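Local atomic coordinates of nitroreductase family protein (Lactobacillus plantarum, PDB entry 4QLX), a protein that uses flavin mononucleotide to reduce enone fatty acids, probably turning 10-oxo-(11E)-octadecenoate into 10-oxooctadecanoate with NADH, in a pathway that saturates polyunsaturated fatty acids. Residues K8-N13 against I43-T48; K73-K78 against I178-L183; G95-H100 against F142-D147. All coordinates share one frame; numbering follows the deposited sequence.

Contact 1 (K8-N13 against I43-T48); sequences KNLVNN and IAEAAT
N9 and E45 meet through one hydrogen bond: ND2 of N9 donates to OE2 of E45 over 2.8 Å, with an N-H...O angle of 161°. The acceptor lies in the amide plane of N9, and the N-H reaches the syn side of the carboxylate oxygen, slightly out of the carboxylate plane. The two side chains cross at about a right angle, and their flat ends are turned 63° apart. With CG anti to the backbone N (chi1 -164°), the asparagine directs its amide toward the glutamate. Beside this bond L10 brings a methyl, its CD2 standing 3.9 Å from OE1 of E45, and the two side chains run past each other in opposite directions. The other carboxylate oxygen is held as well, because OE1 is hydrogen-bonded to NE2 of H162, against which the side chains of N9 and L10 also rest. The contact thus ties the loop ahead of helix 15-20 to the last turn of helix 36-46, within the nitroreductase fold. E45 reaches this far because its chain is extended beyond CG. An alanine here would remove the carboxylate, which is likely to leave the N9 amide and H162 without the group that both use, each at its own oxygen. Further out, the backbone carbonyl O of E45 accepts from OG1 of T48 at 2.7 Å where the helix ends, and Q154 of helix 137-161 bonds to the same hydroxyl. The second subunit closes in here too: its F20 packs on E45, its A16 on L10, and K8 forms a salt bridge with its D14.

Contact 2 (K73-K78 against I178-L183); sequences KQAVMK and IPTLGL
A small van der Waals contact of a methyl with a threonine, assisted by one water and formed by A75 and T180, sets the loop between helices 66-72 and 81-86 against the short helix 177-181. CB of A75 lies 3.6 Å from OG1 of T180 and 3.9 Å from its CB, so the methyl lies against the hydroxyl side of the threonine, with the branch carbon just behind. CG2 of T180, anti to its own backbone N, comes within 4.1 Å of the same methyl. Both branches of the threonine therefore border one alanine carbon. The hydroxyl also has a polar role: it bonds to the backbone O of K176 one turn earlier in the chain, and a water donates to OG1 of T180 at 3.0 Å. The same water donates to OE1 of Q74 at 2.7 Å, joining the loop to the helix. The helix ends just beyond, in a Schellman motif at G182, whose positive phi goes with the bond from G182 N to P179 O and the one from L183 N to I178 O. Around this pair, A75 also packs on M177 and shares backbone bonds with D173, while K176 NZ bonds to the backbone O of Q74. The chemistry implies a division of labour: the alanine methyl gives close fit, and the water, with both its protons directed to oxygens, supplies the polar link between side chains that do not bond directly.

Contact 3 (G95-H100 against F142-D147); sequences GDTQSH and FDATID
The backbones of G95 and A144 come unusually close, 4.8 Å from CA to CA, where the end of strand 89-96 lies against helix 137-161. The side chain of A144 does the touching: its CB sits 3.8 Å from CA of G95 and 3.9 Å from N of D96, so one methyl is laid against the strand backbone. A CB at the glycine would run into the alanine methyl, and the absence of a side chain is therefore what permits this approach. CG2 of T97, at 4.5 Å from CB of A144, borders it more loosely. At D96 the strand gives way to an Asx turn, in which OD1 of D96 accepts from the backbone N of Q98 over 3.0 Å, the donor lying well above the carboxylate plane. That oxygen also forms a salt bridge with R187, and OG1 of T97 is hydrogen-bonded to the backbone O of R187. On the helix, D147 bonds through its two carboxylate oxygens to the backbone N atoms of A52 and S57, while I146 and D147 touch the FMN. The chemistry implies that glycine and alanine let strand and helix meet by van der Waals contact of a methyl with the backbone, with no hydrogen bond between them, and that the polar ends of neighbouring residues answer to other partners, some of them in loops beside the flavin.

How the contacts relate
The three contacts illustrate how separate small interfaces lie within reach of the flavin sites of a dimer without touching one another. Contacts 2 and 3 have centres about 19 Å apart and nearest atoms about 6 Å apart, and 95-100 with 142-147 is nested within the chain loop that contact 2 closes. Contact 1 comes earlier in the chain, its centre about 28 Å from that of contact 2, across the chain's centre, and about 23 Å from that of contact 3. The side chains of E45, A75 and A144 stand about 13, 13 and 10 Å from a bound FMN, not necessarily the same one. Contact 2 carries M77 of a 10-oxooctadecanoic acid pocket, contact 3 I146 of an FMN pocket, and all three reach the second subunit.

Contact 1 (K8-N13 against I43-T48)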
# COMPACT_ATOMS: atom_id res chain seq x y z
N LYS A 8 3.85 -13.85 17.01
CA LYS A 8 2.98 -13.29 15.98
C LYS A 8 3.90 -13.25 14.76
O LYS A 8 3.49 -12.87 13.66
CB LYS A 8 2.44 -11.90 16.35
CG LYS A 8 1.15 -11.91 17.17
CD LYS A 8 1.01 -10.57 17.91
CE LYS A 8 -0.26 -10.49 18.74
NZ LYS A 8 -1.44 -9.97 17.97
N ASN A 9 5.14 -13.66 15.01
CA ASN A 9 6.23 -13.70 14.03
C ASN A 9 6.66 -12.30 13.57
O ASN A 9 7.32 -12.15 12.54
CB ASN A 9 5.86 -14.57 12.83
CG ASN A 9 7.08 -14.95 11.98
OD1 ASN A 9 8.00 -15.62 12.47
ND2 ASN A 9 7.09 -14.51 10.72
N LEU A 10 6.31 -11.27 14.35
CA LEU A 10 6.75 -9.90 14.09
C LEU A 10 7.59 -9.40 15.25
O LEU A 10 7.05 -9.13 16.31
CB LEU A 10 5.56 -8.97 13.88
CG LEU A 10 4.57 -9.33 12.76
CD1 LEU A 10 3.67 -8.14 12.47
CD2 LEU A 10 5.31 -9.76 11.50
N VAL A 11 8.91 -9.26 15.06
CA VAL A 11 9.77 -8.84 16.16
C VAL A 11 9.66 -7.32 16.45
O VAL A 11 9.99 -6.87 17.54
CB VAL A 11 11.24 -9.22 15.90
CG1 VAL A 11 11.86 -8.34 14.82
CG2 VAL A 11 12.05 -9.14 17.19
N ASN A 12 9.21 -6.54 15.48
CA ASN A 12 8.78 -5.18 15.78
C ASN A 12 7.30 -5.09 15.47
O ASN A 12 6.90 -4.95 14.31
CB ASN A 12 9.60 -4.14 14.99
CG ASN A 12 9.22 -2.70 15.34
OD1 ASN A 12 8.36 -2.46 16.19
ND2 ASN A 12 9.87 -1.74 14.70
N ASN A 13 6.48 -5.20 16.51
CA ASN A 13 5.03 -5.25 16.36
C ASN A 13 4.38 -3.94 16.78
O ASN A 13 3.17 -3.89 16.99
CB ASN A 13 4.47 -6.42 17.16
CG ASN A 13 3.05 -6.76 16.80
OD1 ASN A 13 2.71 -6.86 15.62
ND2 ASN A 13 2.20 -6.90 17.80
N ILE A 43 6.91 -12.30 2.30
CA ILE A 43 6.07 -12.19 1.12
C ILE A 43 4.64 -12.69 1.39
O ILE A 43 3.67 -12.05 1.01
CB ILE A 43 6.68 -12.95 -0.07
CG1 ILE A 43 7.91 -12.18 -0.59
CG2 ILE A 43 5.65 -13.13 -1.19
CD1 ILE A 43 8.79 -12.99 -1.55
N ALA A 44 4.51 -13.83 2.06
CA ALA A 44 3.19 -14.34 2.44
C ALA A 44 2.47 -13.34 3.37
O ALA A 44 1.29 -13.07 3.20
CB ALA A 44 3.30 -15.71 3.10
N GLU A 45 3.20 -12.78 4.32
CA GLU A 45 2.61 -11.78 5.22
C GLU A 45 2.11 -10.53 4.48
O GLU A 45 1.02 -10.03 4.75
CB GLU A 45 3.62 -11.41 6.30
CG GLU A 45 3.78 -12.50 7.35
CD GLU A 45 5.01 -12.33 8.24
OE1 GLU A 45 5.83 -11.41 8.00
OE2 GLU A 45 5.16 -13.13 9.19
N ALA A 46 2.90 -10.04 3.53
CA ALA A 46 2.47 -8.91 2.70
C ALA A 46 1.23 -9.22 1.86
O ALA A 46 0.42 -8.34 1.58
CB ALA A 46 3.61 -8.47 1.79
N ALA A 47 1.08 -10.48 1.46
CA ALA A 47 0.02 -10.86 0.53
C ALA A 47 -1.30 -11.08 1.24
O ALA A 47 -2.29 -11.52 0.63
CB ALA A 47 0.42 -12.09 -0.27
N THR A 48 -1.33 -10.79 2.54
CA THR A 48 -2.60 -10.57 3.24
C THR A 48 -3.28 -9.29 2.74
O THR A 48 -4.46 -9.05 3.03
CB THR A 48 -2.40 -10.49 4.78
OG1 THR A 48 -1.56 -9.38 5.10
CG2 THR A 48 -1.76 -11.76 5.31

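Contact 2 (K73-K78 against I178-L183)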
# COMPACT_ATOMS: atom_id res chain seq x y z
N LYS A 73 20.21 -6.19 -12.74
CA LYS A 73 20.69 -4.83 -12.98
C LYS A 73 20.66 -4.41 -14.45
O LYS A 73 20.67 -3.22 -14.74
CB LYS A 73 22.11 -4.66 -12.44
CG LYS A 73 22.14 -4.60 -10.94
CD LYS A 73 23.38 -3.92 -10.43
CE LYS A 73 24.62 -4.73 -10.70
NZ LYS A 73 25.74 -4.20 -9.89
N GLN A 74 20.60 -5.37 -15.36
CA GLN A 74 20.51 -5.05 -16.78
C GLN A 74 19.29 -4.20 -17.11
O GLN A 74 19.27 -3.49 -18.11
CB GLN A 74 20.45 -6.33 -17.61
CG GLN A 74 21.67 -7.22 -17.51
CD GLN A 74 21.51 -8.44 -18.40
OE1 GLN A 74 20.40 -8.76 -18.86
NE2 GLN A 74 22.62 -9.12 -18.68
N ALA A 75 18.26 -4.28 -16.27
CA ALA A 75 16.99 -3.59 -16.50
C ALA A 75 16.69 -2.60 -15.37
O ALA A 75 15.57 -2.12 -15.23
CB ALA A 75 15.85 -4.61 -16.64
N VAL A 76 17.71 -2.29 -14.57
CA VAL A 76 17.59 -1.33 -13.47
C VAL A 76 18.46 -0.11 -13.78
O VAL A 76 19.59 -0.28 -14.24
CB VAL A 76 18.01 -1.96 -12.13
CG1 VAL A 76 18.11 -0.91 -11.02
CG2 VAL A 76 17.02 -3.07 -11.74
N MET A 77 17.95 1.10 -13.55
CA MET A 77 18.74 2.31 -13.78
C MET A 77 19.93 2.34 -12.82
O MET A 77 19.83 1.87 -11.69
CB MET A 77 17.88 3.57 -13.61
CG MET A 77 16.78 3.71 -14.65
SD MET A 77 15.62 5.04 -14.31
CE MET A 77 16.70 6.46 -14.47
N LYS A 78 21.06 2.87 -13.29
CA LYS A 78 22.30 2.83 -12.50
C LYS A 78 22.18 3.61 -11.20
O LYS A 78 22.84 3.28 -10.21
CB LYS A 78 23.49 3.33 -13.34
CG LYS A 78 23.36 4.75 -13.92
CD LYS A 78 24.71 5.46 -13.84
CE LYS A 78 24.84 6.63 -14.80
NZ LYS A 78 24.96 6.17 -16.21
N ILE A 178 10.61 -7.19 -17.83
CA ILE A 178 9.89 -8.46 -17.86
C ILE A 178 10.72 -9.55 -18.56
O ILE A 178 10.84 -10.65 -18.02
CB ILE A 178 8.50 -8.31 -18.53
CG1 ILE A 178 7.58 -7.45 -17.67
CG2 ILE A 178 7.85 -9.68 -18.75
CD1 ILE A 178 7.37 -7.97 -16.25
N PRO A 179 11.29 -9.26 -19.74
CA PRO A 179 12.09 -10.33 -20.34
C PRO A 179 13.34 -10.65 -19.53
O PRO A 179 13.72 -11.82 -19.43
CB PRO A 179 12.45 -9.77 -21.72
CG PRO A 179 11.39 -8.76 -22.00
CD PRO A 179 11.11 -8.13 -20.67
N THR A 180 13.97 -9.63 -18.95
CA THR A 180 15.11 -9.81 -18.06
C THR A 180 14.79 -10.76 -16.91
O THR A 180 15.64 -11.53 -16.48
CB THR A 180 15.59 -8.45 -17.47
OG1 THR A 180 16.09 -7.62 -18.52
CG2 THR A 180 16.68 -8.65 -16.42
N LEU A 181 13.55 -10.73 -16.42
CA LEU A 181 13.15 -11.62 -15.33
C LEU A 181 12.70 -12.99 -15.85
O LEU A 181 12.43 -13.90 -15.07
CB LEU A 181 12.03 -10.97 -14.51
CG LEU A 181 12.34 -9.65 -13.79
CD1 LEU A 181 11.10 -9.11 -13.09
CD2 LEU A 181 13.48 -9.82 -12.80
N GLY A 182 12.62 -13.13 -17.17
CA GLY A 182 12.22 -14.39 -17.77
C GLY A 182 10.72 -14.62 -17.65
O GLY A 182 10.25 -15.75 -17.74
N LEU A 183 9.97 -13.54 -17.46
CA LEU A 183 8.52 -13.61 -17.30
C LEU A 183 7.81 -13.44 -18.63
O LEU A 183 8.34 -12.80 -19.53
CB LEU A 183 8.04 -12.55 -16.31
CG LEU A 183 8.45 -12.70 -14.84
CD1 LEU A 183 7.98 -11.48 -14.04
CD2 LEU A 183 7.89 -13.99 -14.24
O HOH W 1 18.42 -7.86 -20.41

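Contact 3 (G95-H100 against F142-D147)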
# COMPACT_ATOMS: atom_id res chain seq x y z
N GLY A 95 2.79 -7.12 -12.33
CA GLY A 95 1.35 -7.26 -12.31
C GLY A 95 0.91 -8.37 -13.24
O GLY A 95 1.47 -8.54 -14.32
N ASP A 96 -0.09 -9.13 -12.80
CA ASP A 96 -0.61 -10.26 -13.57
C ASP A 96 -1.89 -9.84 -14.30
O ASP A 96 -2.96 -9.77 -13.70
CB ASP A 96 -0.88 -11.45 -12.65
CG ASP A 96 -1.38 -12.69 -13.39
OD1 ASP A 96 -1.47 -12.67 -14.64
OD2 ASP A 96 -1.68 -13.69 -12.72
N THR A 97 -1.78 -9.58 -15.60
CA THR A 97 -2.91 -9.08 -16.37
C THR A 97 -3.79 -10.21 -16.90
O THR A 97 -4.64 -9.99 -17.76
CB THR A 97 -2.44 -8.20 -17.54
OG1 THR A 97 -1.79 -9.02 -18.53
CG2 THR A 97 -1.48 -7.12 -17.05
N GLN A 98 -3.57 -11.42 -16.40
CA GLN A 98 -4.44 -12.54 -16.74
C GLN A 98 -5.02 -13.14 -15.48
O GLN A 98 -5.56 -14.25 -15.50
CB GLN A 98 -3.68 -13.60 -17.54
CG GLN A 98 -3.27 -13.14 -18.94
CD GLN A 98 -2.39 -14.15 -19.65
OE1 GLN A 98 -2.19 -15.26 -19.16
NE2 GLN A 98 -1.85 -13.76 -20.80
N SER A 99 -4.93 -12.40 -14.37
CA SER A 99 -5.40 -12.92 -13.08
C SER A 99 -6.91 -13.18 -13.06
O SER A 99 -7.39 -14.01 -12.27
CB SER A 99 -5.01 -11.95 -11.95
OG SER A 99 -5.81 -10.78 -11.99
N HIS A 100 -7.65 -12.49 -13.92
CA HIS A 100 -9.11 -12.62 -13.96
C HIS A 100 -9.56 -13.87 -14.71
O HIS A 100 -10.75 -14.14 -14.79
CB HIS A 100 -9.74 -11.38 -14.60
CG HIS A 100 -9.26 -11.12 -15.99
ND1 HIS A 100 -7.97 -10.71 -16.26
CD2 HIS A 100 -9.88 -11.22 -17.19
CE1 HIS A 100 -7.83 -10.55 -17.57
NE2 HIS A 100 -8.98 -10.85 -18.15
N PHE A 142 -3.59 -1.17 -15.29
CA PHE A 142 -3.96 -0.25 -14.22
C PHE A 142 -4.45 -1.02 -12.99
O PHE A 142 -4.00 -0.78 -11.86
CB PHE A 142 -5.04 0.71 -14.74
CG PHE A 142 -5.73 1.52 -13.67
CD1 PHE A 142 -5.15 2.67 -13.16
CD2 PHE A 142 -6.98 1.14 -13.19
CE1 PHE A 142 -5.78 3.42 -12.19
CE2 PHE A 142 -7.63 1.89 -12.22
CZ PHE A 142 -7.02 3.04 -11.72
N ASP A 143 -5.37 -1.96 -13.22
CA ASP A 143 -5.89 -2.83 -12.16
C ASP A 143 -4.76 -3.61 -11.49
O ASP A 143 -4.65 -3.66 -10.26
CB ASP A 143 -6.94 -3.78 -12.76
CG ASP A 143 -7.47 -4.79 -11.75
OD1 ASP A 143 -6.85 -5.87 -11.56
OD2 ASP A 143 -8.55 -4.52 -11.16
N ALA A 144 -3.92 -4.24 -12.30
CA ALA A 144 -2.86 -5.05 -11.73
C ALA A 144 -1.85 -4.15 -10.99
O ALA A 144 -1.31 -4.54 -9.96
CB ALA A 144 -2.17 -5.88 -12.81
N THR A 145 -1.63 -2.94 -11.51
CA THR A 145 -0.67 -2.02 -10.88
C THR A 145 -1.12 -1.62 -9.47
O THR A 145 -0.32 -1.57 -8.53
CB THR A 145 -0.44 -0.74 -11.74
OG1 THR A 145 0.20 -1.09 -12.98
CG2 THR A 145 0.41 0.29 -11.01
N ILE A 146 -2.41 -1.38 -9.30
CA ILE A 146 -2.93 -1.07 -7.96
C ILE A 146 -2.69 -2.21 -6.96
O ILE A 146 -2.19 -1.97 -5.88
CB ILE A 146 -4.43 -0.74 -8.00
CG1 ILE A 146 -4.69 0.49 -8.86
CG2 ILE A 146 -4.94 -0.49 -6.58
CD1 ILE A 146 -6.18 0.82 -9.03
N ASP A 147 -3.06 -3.44 -7.33
CA ASP A 147 -2.80 -4.61 -6.47
C ASP A 147 -1.31 -4.72 -6.08
O ASP A 147 -0.96 -5.01 -4.93
CB ASP A 147 -3.22 -5.91 -7.16
CG ASP A 147 -4.73 -6.06 -7.34
OD1 ASP A 147 -5.52 -5.19 -6.88
OD2 ASP A 147 -5.13 -7.07 -7.97